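Putative neuraminyllactose-binding hemagglutinin homolog (Helicobacter pylori, PDB 3BGH) is of unproven function but probably acts as an outer-membrane, flagellar-sheath lipoprotein adhesin that binds N-acetylneuraminyllactose-like sialylated sugars. Local coordinates at residues V19-H24 / I193-Y198; P44-N49 / K58-S63; K50-S55 / G104-L109; D126-Y131 / S153-V158. One frame throughout, in Å; residues are numbered along the deposited sequence.

In the fold
From the N terminus, segment 19-24 leads into the fold and is caught by helix 186-208, so contact 1 closes the longest loop and the other three nest inside it. Contact 2 lies within the first beta-alpha-beta unit, setting strand 38-48 against helix 54-73. Contact 3 brings the connection between that strand and helix down on strand 98-114, and along the chain it crosses contact 2. Further on, and in series with both, contact 4 zips the hairpin 123-137/144-161 at the far side of the same sheet. Contact 1 touches all three, tying helices 54-73 and 186-208 to the sheet, while contacts 2, 3 and 4 also reach the second subunit.

Contact 1. Residues V19-H24 / I193-Y198; sequences VELHFH and IMNQAY
An inverse gamma turn centred on Phe23 folds the N-terminal segment against helix 186-208, on the layer of helices that lies over the sheet. Just before the turn, Asn195 reads the extended backbone with both ends of its amide. Asn195 ND2 donates to Glu20 O (3.1 Å), which sits close to the amide plane, and Asn195 OD1 accepts from His22 N at a short 2.6 Å, the donor standing above the carbonyl plane. Asparagine suits the place because a donor and an acceptor side by side match a backbone C=O and the N-H two residues on.

Phe23 has CG anti to its own carbonyl carbon (chi1 -57°), which places the ring between helix 186-208 and helix 54-73. The ring tip, Phe23 CZ, meets Met194 CB at 3.7 Å, and the amide of Asn195 stands nearly perpendicular to the ring. Tyr198, with CG anti to the backbone N (chi1 -176°), lays one ring face under the turn, Phe23 CA lying over its centre. The two rings are almost parallel (10°) but slid apart, with barely any overlap. Phe60 of helix 54-73 packs edge-to-face with both, and Gln67 takes the Tyr198 hydroxyl in a hydrogen bond. What covers the Tyr198 face is the stem of Phe23 and not its ring: Phe23 CB makes a CH-pi contact, 3.8 Å from the Tyr198 ring centroid.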
loop_
_atom_site.group_PDB
_atom_site.type_symbol
_atom_site.label_atom_id
_atom_site.label_comp_id
_atom_site.label_asym_id
_atom_site.label_seq_id
_atom_site.Cartn_x
_atom_site.Cartn_y
_atom_site.Cartn_z
ATOM N N VAL A 19 -7.973 14.516 18.682
ATOM C CA VAL A 19 -6.586 14.248 18.226
ATOM C C VAL A 19 -6.234 15.261 17.149
ATOM O O VAL A 19 -7.012 15.477 16.246
ATOM C CB VAL A 19 -6.425 12.770 17.711
ATOM C CG1 VAL A 19 -5.156 12.596 16.871
ATOM C CG2 VAL A 19 -6.425 11.781 18.886
ATOM N N GLU A 20 -5.082 15.909 17.255
ATOM C CA GLU A 20 -4.649 16.833 16.206
ATOM C C GLU A 20 -3.472 16.227 15.451
ATOM O O GLU A 20 -2.811 15.313 15.959
ATOM C CB GLU A 20 -4.314 18.218 16.772
ATOM C CG GLU A 20 -5.378 19.327 16.445
ATOM C CD GLU A 20 -6.657 19.226 17.296
ATOM O OE1 GLU A 20 -7.765 19.538 16.770
ATOM O OE2 GLU A 20 -6.547 18.833 18.489
ATOM N N LEU A 21 -3.234 16.696 14.230
ATOM C CA LEU A 21 -2.137 16.159 13.451
ATOM C C LEU A 21 -0.866 16.327 14.267
ATOM O O LEU A 21 -0.726 17.300 14.995
ATOM C CB LEU A 21 -2.006 16.885 12.131
ATOM C CG LEU A 21 -2.931 16.482 10.993
ATOM C CD1 LEU A 21 -2.601 17.337 9.758
ATOM C CD2 LEU A 21 -2.784 15.013 10.685
ATOM N N HIS A 22 0.057 15.379 14.183
ATOM C CA HIS A 22 1.307 15.550 14.895
ATOM C C HIS A 22 2.502 15.005 14.151
ATOM O O HIS A 22 3.102 14.016 14.565
ATOM C CB HIS A 22 1.240 14.993 16.312
ATOM C CG HIS A 22 2.305 15.538 17.207
ATOM N ND1 HIS A 22 3.252 14.737 17.813
ATOM C CD2 HIS A 22 2.602 16.814 17.563
ATOM C CE1 HIS A 22 4.071 15.494 18.526
ATOM N NE2 HIS A 22 3.697 16.757 18.394
ATOM N N PHE A 23 2.860 15.685 13.059
ATOM C CA PHE A 23 3.980 15.259 12.241
ATOM C C PHE A 23 5.291 15.849 12.803
ATOM O O PHE A 23 5.933 16.681 12.185
ATOM C CB PHE A 23 3.695 15.555 10.752
ATOM C CG PHE A 23 2.396 14.907 10.229
ATOM C CD1 PHE A 23 1.716 13.927 10.971
ATOM C CD2 PHE A 23 1.865 15.266 8.989
ATOM C CE1 PHE A 23 0.538 13.334 10.491
ATOM C CE2 PHE A 23 0.687 14.660 8.491
ATOM C CZ PHE A 23 0.037 13.701 9.238
ATOM N N HIS A 24 5.668 15.397 14.004
ATOM C CA HIS A 24 6.915 15.832 14.689
ATOM C C HIS A 24 7.448 14.707 15.593
ATOM O O HIS A 24 6.719 14.140 16.414
ATOM C CB HIS A 24 6.705 17.164 15.472
ATOM C CG HIS A 24 7.944 17.712 16.144
ATOM N ND1 HIS A 24 8.184 17.578 17.502
ATOM C CD2 HIS A 24 8.992 18.417 15.650
ATOM C CE1 HIS A 24 9.330 18.163 17.809
ATOM N NE2 HIS A 24 9.842 18.679 16.702
ATOM N N ILE A 193 -3.960 7.408 12.527
ATOM C CA ILE A 193 -3.215 6.477 11.711
ATOM C C ILE A 193 -1.996 7.143 11.097
ATOM O O ILE A 193 -0.889 6.584 11.155
ATOM C CB ILE A 193 -4.137 5.821 10.639
ATOM C CG1 ILE A 193 -5.041 4.780 11.329
ATOM C CG2 ILE A 193 -3.316 5.234 9.486
ATOM C CD1 ILE A 193 -6.244 4.304 10.515
ATOM N N MET A 194 -2.206 8.342 10.538
ATOM C CA MET A 194 -1.137 9.135 9.936
ATOM C C MET A 194 -0.066 9.536 10.965
ATOM O O MET A 194 1.112 9.494 10.648
ATOM C CB MET A 194 -1.661 10.410 9.223
ATOM C CG MET A 194 -2.829 10.241 8.274
ATOM S SD MET A 194 -2.454 10.972 6.689
ATOM C CE MET A 194 -1.408 9.630 6.155
ATOM N N ASN A 195 -0.471 9.963 12.164
ATOM C CA ASN A 195 0.507 10.251 13.209
ATOM C C ASN A 195 1.351 9.043 13.518
ATOM O O ASN A 195 2.545 9.184 13.695
ATOM C CB ASN A 195 -0.126 10.756 14.517
ATOM C CG ASN A 195 -0.697 12.160 14.386
ATOM O OD1 ASN A 195 -0.344 12.898 13.468
ATOM N ND2 ASN A 195 -1.600 12.519 15.278
ATOM N N GLN A 196 0.726 7.867 13.616
ATOM C CA GLN A 196 1.461 6.650 13.908
ATOM C C GLN A 196 2.360 6.319 12.740
ATOM O O GLN A 196 3.448 5.843 12.942
ATOM C CB GLN A 196 0.541 5.463 14.151
ATOM C CG GLN A 196 -0.092 5.352 15.507
ATOM C CD GLN A 196 -0.928 4.060 15.629
ATOM O OE1 GLN A 196 -2.160 4.109 15.765
ATOM N NE2 GLN A 196 -0.255 2.904 15.552
ATOM N N ALA A 197 1.921 6.586 11.511
ATOM C CA ALA A 197 2.795 6.327 10.374
ATOM C C ALA A 197 3.970 7.304 10.330
ATOM O O ALA A 197 5.092 6.929 9.951
ATOM C CB ALA A 197 2.014 6.343 9.043
ATOM N N TYR A 198 3.716 8.559 10.694
ATOM C CA TYR A 198 4.778 9.549 10.661
ATOM C C TYR A 198 5.849 9.174 11.694
ATOM O O TYR A 198 7.021 9.163 11.366
ATOM C CB TYR A 198 4.262 10.970 10.936
ATOM C CG TYR A 198 5.386 11.985 10.792
ATOM C CD1 TYR A 198 5.639 12.610 9.582
ATOM C CD2 TYR A 198 6.233 12.267 11.860
ATOM C CE1 TYR A 198 6.673 13.528 9.461
ATOM C CE2 TYR A 198 7.266 13.173 11.745
ATOM C CZ TYR A 198 7.489 13.789 10.552
ATOM O OH TYR A 198 8.545 14.680 10.452
#

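Contact 2. Residues P44-N49 / K58-S63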
loop_
_atom_site.group_PDB
_atom_site.type_symbol
_atom_site.label_atom_id
_atom_site.label_comp_id
_atom_site.label_asym_id
_atom_site.label_seq_id
_atom_site.Cartn_x
_atom_site.Cartn_y
_atom_site.Cartn_z
ATOM N N PRO A 44 10.224 14.660 -0.389
ATOM C CA PRO A 44 9.648 13.321 -0.471
ATOM C C PRO A 44 8.373 13.344 -1.299
ATOM O O PRO A 44 7.580 14.280 -1.179
ATOM C CB PRO A 44 9.298 12.988 0.988
ATOM C CG PRO A 44 10.116 13.869 1.804
ATOM C CD PRO A 44 10.160 15.159 0.991
ATOM N N LYS A 45 8.214 12.349 -2.157
ATOM C CA LYS A 45 6.997 12.136 -2.941
ATOM C C LYS A 45 6.158 11.012 -2.326
ATOM O O LYS A 45 6.493 9.841 -2.510
ATOM C CB LYS A 45 7.383 11.738 -4.363
ATOM C CG LYS A 45 7.362 12.864 -5.350
ATOM C CD LYS A 45 8.614 13.733 -5.291
ATOM C CE LYS A 45 8.469 14.988 -6.205
ATOM N NZ LYS A 45 9.325 16.111 -5.700
ATOM N N ILE A 46 5.114 11.361 -1.570
ATOM C CA ILE A 46 4.243 10.378 -0.927
ATOM C C ILE A 46 2.809 10.529 -1.436
ATOM O O ILE A 46 2.124 11.471 -1.082
ATOM C CB ILE A 46 4.208 10.510 0.635
ATOM C CG1 ILE A 46 5.595 10.782 1.266
ATOM C CG2 ILE A 46 3.515 9.315 1.283
ATOM C CD1 ILE A 46 6.610 9.669 1.169
ATOM N N GLU A 47 2.371 9.602 -2.273
ATOM C CA GLU A 47 1.002 9.556 -2.773
ATOM C C GLU A 47 0.028 9.127 -1.669
ATOM O O GLU A 47 0.433 8.535 -0.678
ATOM C CB GLU A 47 0.918 8.579 -3.942
ATOM C CG GLU A 47 1.801 8.951 -5.120
ATOM C CD GLU A 47 1.522 8.098 -6.339
ATOM O OE1 GLU A 47 0.336 8.081 -6.782
ATOM O OE2 GLU A 47 2.476 7.443 -6.856
ATOM N N ILE A 48 -1.253 9.441 -1.827
ATOM C CA ILE A 48 -2.251 9.170 -0.788
ATOM C C ILE A 48 -3.468 8.666 -1.521
ATOM O O ILE A 48 -3.551 8.871 -2.722
ATOM C CB ILE A 48 -2.634 10.416 0.029
ATOM C CG1 ILE A 48 -2.892 11.619 -0.899
ATOM C CG2 ILE A 48 -1.560 10.761 1.069
ATOM C CD1 ILE A 48 -3.813 12.580 -0.328
ATOM N N ASN A 49 -4.382 7.978 -0.837
ATOM C CA ASN A 49 -5.639 7.582 -1.473
ATOM C C ASN A 49 -6.758 8.599 -1.156
ATOM O O ASN A 49 -6.532 9.559 -0.426
ATOM C CB ASN A 49 -6.034 6.153 -1.072
ATOM C CG ASN A 49 -6.598 6.069 0.334
ATOM O OD1 ASN A 49 -6.064 6.653 1.259
ATOM N ND2 ASN A 49 -7.663 5.318 0.497
ATOM N N LYS A 58 0.720 16.969 2.050
ATOM C CA LYS A 58 1.677 18.080 2.012
ATOM C C LYS A 58 2.411 18.266 3.350
ATOM O O LYS A 58 3.624 18.400 3.392
ATOM C CB LYS A 58 0.982 19.382 1.592
ATOM C CG LYS A 58 0.855 19.543 0.080
ATOM C CD LYS A 58 -0.507 20.189 -0.343
ATOM C CE LYS A 58 -0.600 20.358 -1.872
ATOM N NZ LYS A 58 -1.995 20.712 -2.402
ATOM N N GLU A 59 1.666 18.244 4.441
ATOM C CA GLU A 59 2.223 18.499 5.740
ATOM C C GLU A 59 3.065 17.299 6.235
ATOM O O GLU A 59 4.104 17.474 6.884
ATOM C CB GLU A 59 1.075 18.896 6.654
ATOM C CG GLU A 59 1.105 18.389 8.044
ATOM C CD GLU A 59 1.457 19.443 9.035
ATOM O OE1 GLU A 59 2.380 20.252 8.738
ATOM O OE2 GLU A 59 0.828 19.442 10.128
ATOM N N PHE A 60 2.614 16.090 5.904
ATOM C CA PHE A 60 3.403 14.867 6.055
ATOM C C PHE A 60 4.711 14.919 5.227
ATOM O O PHE A 60 5.772 14.571 5.737
ATOM C CB PHE A 60 2.537 13.650 5.663
ATOM C CG PHE A 60 3.085 12.326 6.087
ATOM C CD1 PHE A 60 2.504 11.617 7.145
ATOM C CD2 PHE A 60 4.133 11.737 5.399
ATOM C CE1 PHE A 60 2.993 10.354 7.522
ATOM C CE2 PHE A 60 4.616 10.488 5.784
ATOM C CZ PHE A 60 4.050 9.790 6.832
ATOM N N GLU A 61 4.648 15.331 3.969
ATOM C CA GLU A 61 5.878 15.473 3.159
ATOM C C GLU A 61 6.795 16.610 3.631
ATOM O O GLU A 61 8.015 16.488 3.526
ATOM C CB GLU A 61 5.576 15.732 1.691
ATOM C CG GLU A 61 5.117 14.541 0.926
ATOM C CD GLU A 61 4.469 14.917 -0.414
ATOM O OE1 GLU A 61 4.227 16.111 -0.684
ATOM O OE2 GLU A 61 4.204 14.010 -1.204
ATOM N N LYS A 62 6.211 17.712 4.110
ATOM C CA LYS A 62 6.979 18.884 4.531
ATOM C C LYS A 62 7.675 18.587 5.838
ATOM O O LYS A 62 8.842 18.901 5.995
ATOM C CB LYS A 62 6.098 20.159 4.641
ATOM C CG LYS A 62 6.517 21.197 5.769
ATOM C CD LYS A 62 5.728 22.551 5.726
ATOM C CE LYS A 62 5.549 23.210 7.126
ATOM N NZ LYS A 62 4.525 22.468 7.982
ATOM N N SER A 63 6.977 17.968 6.781
ATOM C CA SER A 63 7.591 17.669 8.059
ATOM C C SER A 63 8.795 16.729 7.970
ATOM O O SER A 63 9.779 16.942 8.667
ATOM C CB SER A 63 6.562 17.158 9.039
ATOM O OG SER A 63 5.531 18.115 9.129
#
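Glu59 O is the best-held polar atom, gripped by two donors from one turn further along the helix: Ser63 N at 2.9 Å and Ser63 OG at 2.7 Å, the hydroxyl lying in the carbonyl plane. Serine can thus fold back on its own helix and bury its hydroxyl. Across the contact a single nearly straight bond (168°) does the polar work, from Ile46 N to Glu61 OE2 at 2.8 Å, using the anti lone pair of the carboxylate. Glu61 reaches the strand because CG lies beside its backbone N (chi1 -75°) and the chain beyond is extended. Ile46 O, 3.3 Å from Glu61 OE2, and Pro44 O are acceptors that make no bond to it; their closeness would tend to raise the pKa, an effect the Ile46 N-H would offset. Gln57 supplies a donor to Ile46 O.

The aliphatic stem is used too. Glu61 CG slides alongside Ile46 CG1 at 3.8 Å, running the opposite way, and Pro44 CD rests 3.6 Å from Glu61 O. The side chains of Ile46 and Pro44 are purely apolar and suit this stem, and Phe60 borders Ile46 loosely. Strand and helix run nearly antiparallel, as in the first half of a beta-alpha-beta crossover, here 38-48, 54-73 and 78-82.

Contact 3. Residues K50-S55 / G104-L109; sequences KVIPES and GNVAIL
Ile52 and Ile108 bury the most surface here, with Val51 next. Val51 and Ile52 lie where the chain leaves strand 38-48 and approaches helix 54-73; Ile108 lies on strand 98-114, over which that connection passes. Both isoleucines adopt the same shape: CG1 lies beside the backbone N, anti to the carbonyl carbon, and CD1 is extended beyond it (chi2 169° in Ile52, 165° in Ile108). Their long arms therefore meet near the tips, crossing at about a right angle, with Ile52 CD1 3.8 Å from Ile108 CD1. The same methyl, Ile52 CD1, reaches over the strand backbone to lie 3.7 Å from Val106 O, and more loosely touches Val106 CG1 at 4.3 Å.

Val51 comes in near the root of Ile108 and not its tip: Val51 CG1 packs 3.9 Å from Ile108 CB. Ile108 is thus covered twice, at the stem by the short valine and at the end by the longer isoleucine, so the difference in side-chain length fits the difference in reach. Met194, Ile193 and Ile190 of helix 186-208 close round this cluster, while Ala107 points away from segment 50-55 and packs on Asn105 of the second subunit. OD1 of Asn49, the residue before Lys50, accepts from Ile108 N and helps to place the two segments. Between the segments themselves there is no hydrogen bond, so the contact rests on apolar contacts and the fit of branched side chains rather than on directed bonds.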
loop_
_atom_site.group_PDB
_atom_site.type_symbol
_atom_site.label_atom_id
_atom_site.label_comp_id
_atom_site.label_asym_id
_atom_site.label_seq_id
_atom_site.Cartn_x
_atom_site.Cartn_y
_atom_site.Cartn_z
ATOM N N LYS A 50 -7.959 8.380 -1.695
ATOM C CA LYS A 50 -9.006 9.434 -1.767
ATOM C C LYS A 50 -9.569 9.923 -0.418
ATOM O O LYS A 50 -10.131 11.011 -0.294
ATOM C CB LYS A 50 -10.141 8.956 -2.679
ATOM C CG LYS A 50 -11.132 7.970 -2.079
ATOM C CD LYS A 50 -12.186 7.624 -3.126
ATOM C CE LYS A 50 -13.191 6.578 -2.610
ATOM N NZ LYS A 50 -14.156 6.065 -3.700
ATOM N N VAL A 51 -9.378 9.100 0.594
ATOM C CA VAL A 51 -9.908 9.299 1.935
ATOM C C VAL A 51 -9.113 10.365 2.720
ATOM O O VAL A 51 -9.649 10.988 3.653
ATOM C CB VAL A 51 -9.941 7.902 2.580
ATOM C CG1 VAL A 51 -9.341 7.855 3.968
ATOM C CG2 VAL A 51 -11.364 7.317 2.486
ATOM N N ILE A 52 -7.864 10.589 2.302
ATOM C CA ILE A 52 -6.900 11.484 2.978
ATOM C C ILE A 52 -6.828 12.913 2.335
ATOM O O ILE A 52 -6.566 13.036 1.157
ATOM C CB ILE A 52 -5.461 10.852 2.999
ATOM C CG1 ILE A 52 -5.462 9.522 3.745
ATOM C CG2 ILE A 52 -4.442 11.807 3.622
ATOM C CD1 ILE A 52 -4.164 8.665 3.599
ATOM N N PRO A 53 -7.076 13.974 3.106
ATOM C CA PRO A 53 -6.976 15.341 2.554
ATOM C C PRO A 53 -5.584 15.652 2.006
ATOM O O PRO A 53 -4.589 15.308 2.631
ATOM C CB PRO A 53 -7.285 16.251 3.756
ATOM C CG PRO A 53 -8.096 15.311 4.730
ATOM C CD PRO A 53 -7.508 13.949 4.518
ATOM N N GLU A 54 -5.531 16.292 0.847
ATOM C CA GLU A 54 -4.273 16.741 0.236
ATOM C C GLU A 54 -3.379 17.522 1.179
ATOM O O GLU A 54 -2.142 17.438 1.081
ATOM C CB GLU A 54 -4.549 17.604 -0.989
ATOM C CG GLU A 54 -4.961 16.834 -2.257
ATOM C CD GLU A 54 -5.097 17.757 -3.455
ATOM O OE1 GLU A 54 -4.637 17.371 -4.565
ATOM O OE2 GLU A 54 -5.638 18.900 -3.280
ATOM N N SER A 55 -3.968 18.284 2.092
ATOM C CA SER A 55 -3.139 19.043 3.007
ATOM C C SER A 55 -2.344 18.147 3.962
ATOM O O SER A 55 -1.242 18.535 4.391
ATOM C CB SER A 55 -3.985 20.002 3.792
ATOM O OG SER A 55 -4.936 19.291 4.572
ATOM N N GLY A 104 6.884 6.813 -2.195
ATOM C CA GLY A 104 5.942 5.847 -1.654
ATOM C C GLY A 104 4.492 6.283 -1.620
ATOM O O GLY A 104 4.063 7.143 -2.396
ATOM N N ASN A 105 3.724 5.659 -0.732
ATOM C CA ASN A 105 2.311 5.959 -0.611
ATOM C C ASN A 105 1.787 5.465 0.671
ATOM O O ASN A 105 2.337 4.527 1.279
ATOM C CB ASN A 105 1.479 5.303 -1.757
ATOM C CG ASN A 105 1.220 3.837 -1.507
ATOM O OD1 ASN A 105 2.099 2.992 -1.747
ATOM N ND2 ASN A 105 0.037 3.521 -0.985
ATOM N N VAL A 106 0.702 6.093 1.087
ATOM C CA VAL A 106 -0.052 5.641 2.236
ATOM C C VAL A 106 -1.526 5.751 1.900
ATOM O O VAL A 106 -1.968 6.731 1.306
ATOM C CB VAL A 106 0.346 6.359 3.566
ATOM C CG1 VAL A 106 0.100 7.829 3.494
ATOM C CG2 VAL A 106 -0.435 5.776 4.746
ATOM N N ALA A 107 -2.280 4.712 2.223
ATOM C CA ALA A 107 -3.693 4.681 1.939
ATOM C C ALA A 107 -4.408 4.238 3.186
ATOM O O ALA A 107 -3.873 3.469 3.976
ATOM C CB ALA A 107 -3.972 3.748 0.795
ATOM N N ILE A 108 -5.610 4.757 3.376
ATOM C CA ILE A 108 -6.438 4.338 4.484
ATOM C C ILE A 108 -7.717 3.626 3.958
ATOM O O ILE A 108 -8.423 4.108 3.066
ATOM C CB ILE A 108 -6.670 5.510 5.461
ATOM C CG1 ILE A 108 -5.347 5.763 6.181
ATOM C CG2 ILE A 108 -7.763 5.187 6.487
ATOM C CD1 ILE A 108 -5.224 7.027 6.891
ATOM N N LEU A 109 -7.929 2.417 4.464
ATOM C CA LEU A 109 -9.133 1.646 4.193
ATOM C C LEU A 109 -10.084 1.830 5.355
ATOM O O LEU A 109 -9.686 1.854 6.511
ATOM C CB LEU A 109 -8.792 0.181 4.039
ATOM C CG LEU A 109 -8.161 -0.266 2.722
ATOM C CD1 LEU A 109 -6.771 0.324 2.484
ATOM C CD2 LEU A 109 -8.085 -1.753 2.751
#

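Contact 4. Residues D126-Y131 / S153-V158; sequences DMSSGY and SKIKAV
Two backbone bonds between Asp126 and Ala157 join strands 123-137 and 144-161 of this beta hairpin: Asp126 N to Ala157 O at 2.8 Å and Ala157 N to Asp126 O at 2.9 Å, both in the carbonyl plane. Met127 and Lys156 follow as a non-hydrogen-bonded pair. Then the pairing slips. Ser128 N donates to Ile155 O (3.0 Å), but Ser128 O accepts from Lys154 N (2.9 Å), one residue too early for a regular ladder. With Lys154 in a left-handed conformation (phi 64°), this pattern matches a G1-type beta bulge. Ile155 N, left without a backbone carbonyl opposite, is taken by Ser128 OG at 3.1 Å. That hydroxyl sits between its own N and carbonyl carbon (chi1 74°), and is also hydrogen-bonded to Val152 O, so a short polar residue repairs the bulge.

Asp126 and Ala157 lie on the face covered by helix 186-208. Small Ala157 packs on Ala189 there, and the Asp126 carboxylate is held by Asp111 N and His186 ND1. Lys156, on the other face with Met127, sends its ammonium to Glu114. Nearer the bulge, Ser153 CB presses on Ser129 CA at 3.4 Å. Met127 and Lys154 both pack on Tyr131 of the second subunit. Met127 leaves its backbone with CG anti to N (chi1 -173°) and runs side by side with the Lys154 chain, pointing the same way, Met127 SD 3.9 Å from Lys154 CD.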
loop_
_atom_site.group_PDB
_atom_site.type_symbol
_atom_site.label_atom_id
_atom_site.label_comp_id
_atom_site.label_asym_id
_atom_site.label_seq_id
_atom_site.Cartn_x
_atom_site.Cartn_y
_atom_site.Cartn_z
ATOM N N ASP A 126 -10.614 1.558 10.952
ATOM C CA ASP A 126 -9.949 1.948 9.735
ATOM C C ASP A 126 -8.510 1.416 9.813
ATOM O O ASP A 126 -7.982 1.231 10.906
ATOM C CB ASP A 126 -9.957 3.468 9.586
ATOM C CG ASP A 126 -11.311 4.007 9.161
ATOM O OD1 ASP A 126 -12.189 3.187 8.776
ATOM O OD2 ASP A 126 -11.507 5.255 9.227
ATOM N N MET A 127 -7.886 1.166 8.668
ATOM C CA MET A 127 -6.573 0.537 8.636
ATOM C C MET A 127 -5.795 1.007 7.429
ATOM O O MET A 127 -6.346 1.094 6.332
ATOM C CB MET A 127 -6.705 -1.004 8.591
ATOM C CG MET A 127 -5.350 -1.790 8.730
ATOM S SD MET A 127 -5.475 -3.632 8.657
ATOM C CE MET A 127 -5.872 -3.795 6.964
ATOM N N SER A 128 -4.506 1.258 7.617
ATOM C CA SER A 128 -3.669 1.694 6.533
ATOM C C SER A 128 -3.035 0.575 5.705
ATOM O O SER A 128 -2.896 -0.587 6.136
ATOM C CB SER A 128 -2.536 2.488 7.113
ATOM O OG SER A 128 -1.669 1.545 7.709
ATOM N N SER A 129 -2.577 0.969 4.525
ATOM C CA SER A 129 -1.637 0.188 3.736
ATOM C C SER A 129 -0.640 1.198 3.184
ATOM O O SER A 129 -0.805 2.409 3.367
ATOM C CB SER A 129 -2.366 -0.535 2.601
ATOM O OG SER A 129 -2.730 0.382 1.589
ATOM N N GLY A 130 0.373 0.715 2.494
ATOM C CA GLY A 130 1.372 1.557 1.893
ATOM C C GLY A 130 2.766 1.203 2.359
ATOM O O GLY A 130 2.964 0.290 3.104
ATOM N N TYR A 131 3.732 1.973 1.921
ATOM C CA TYR A 131 5.087 1.573 2.007
ATOM C C TYR A 131 5.952 2.759 1.522
ATOM O O TYR A 131 5.658 3.385 0.507
ATOM C CB TYR A 131 5.293 0.305 1.135
ATOM C CG TYR A 131 6.668 -0.290 1.229
ATOM C CD1 TYR A 131 6.941 -1.356 2.086
ATOM C CD2 TYR A 131 7.720 0.222 0.461
ATOM C CE1 TYR A 131 8.240 -1.902 2.191
ATOM C CE2 TYR A 131 9.030 -0.332 0.541
ATOM C CZ TYR A 131 9.260 -1.389 1.392
ATOM O OH TYR A 131 10.533 -1.886 1.456
ATOM N N SER A 153 1.909 -0.217 6.506
ATOM C CA SER A 153 0.588 -0.844 6.478
ATOM C C SER A 153 0.185 -1.473 7.822
ATOM O O SER A 153 0.996 -1.574 8.741
ATOM C CB SER A 153 0.556 -1.870 5.377
ATOM O OG SER A 153 1.251 -3.030 5.787
ATOM N N LYS A 154 -1.072 -1.899 7.927
ATOM C CA LYS A 154 -1.632 -2.506 9.168
ATOM C C LYS A 154 -1.715 -1.604 10.402
ATOM O O LYS A 154 -1.937 -2.087 11.518
ATOM C CB LYS A 154 -0.950 -3.844 9.532
ATOM C CG LYS A 154 -0.887 -4.843 8.401
ATOM C CD LYS A 154 -2.143 -5.659 8.264
ATOM C CE LYS A 154 -1.831 -7.063 7.654
ATOM N NZ LYS A 154 -3.055 -7.921 7.563
ATOM N N ILE A 155 -1.558 -0.306 10.221
ATOM C CA ILE A 155 -1.871 0.631 11.288
ATOM C C ILE A 155 -3.390 0.865 11.478
ATOM O O ILE A 155 -4.077 1.296 10.549
ATOM C CB ILE A 155 -1.081 1.946 11.112
ATOM C CG1 ILE A 155 0.439 1.631 11.150
ATOM C CG2 ILE A 155 -1.439 2.892 12.209
ATOM C CD1 ILE A 155 1.366 2.807 10.978
ATOM N N LYS A 156 -3.906 0.620 12.685
ATOM C CA LYS A 156 -5.373 0.602 12.903
ATOM C C LYS A 156 -5.927 1.664 13.870
ATOM O O LYS A 156 -5.301 2.026 14.881
ATOM C CB LYS A 156 -5.878 -0.785 13.379
ATOM C CG LYS A 156 -5.145 -2.019 12.877
ATOM C CD LYS A 156 -5.841 -3.342 13.347
ATOM C CE LYS A 156 -4.996 -4.599 13.076
ATOM N NZ LYS A 156 -5.833 -5.814 12.686
ATOM N N ALA A 157 -7.128 2.144 13.559
ATOM C CA ALA A 157 -7.882 2.958 14.481
ATOM C C ALA A 157 -9.300 2.428 14.615
ATOM O O ALA A 157 -10.007 2.217 13.641
ATOM C CB ALA A 157 -7.893 4.389 14.017
ATOM N N VAL A 158 -9.721 2.238 15.852
ATOM C CA VAL A 158 -11.073 1.803 16.128
ATOM C C VAL A 158 -12.039 2.969 15.959
ATOM O O VAL A 158 -11.813 4.045 16.514
ATOM C CB VAL A 158 -11.179 1.251 17.526
ATOM C CG1 VAL A 158 -12.605 0.830 17.805
ATOM C CG2 VAL A 158 -10.234 0.091 17.660
#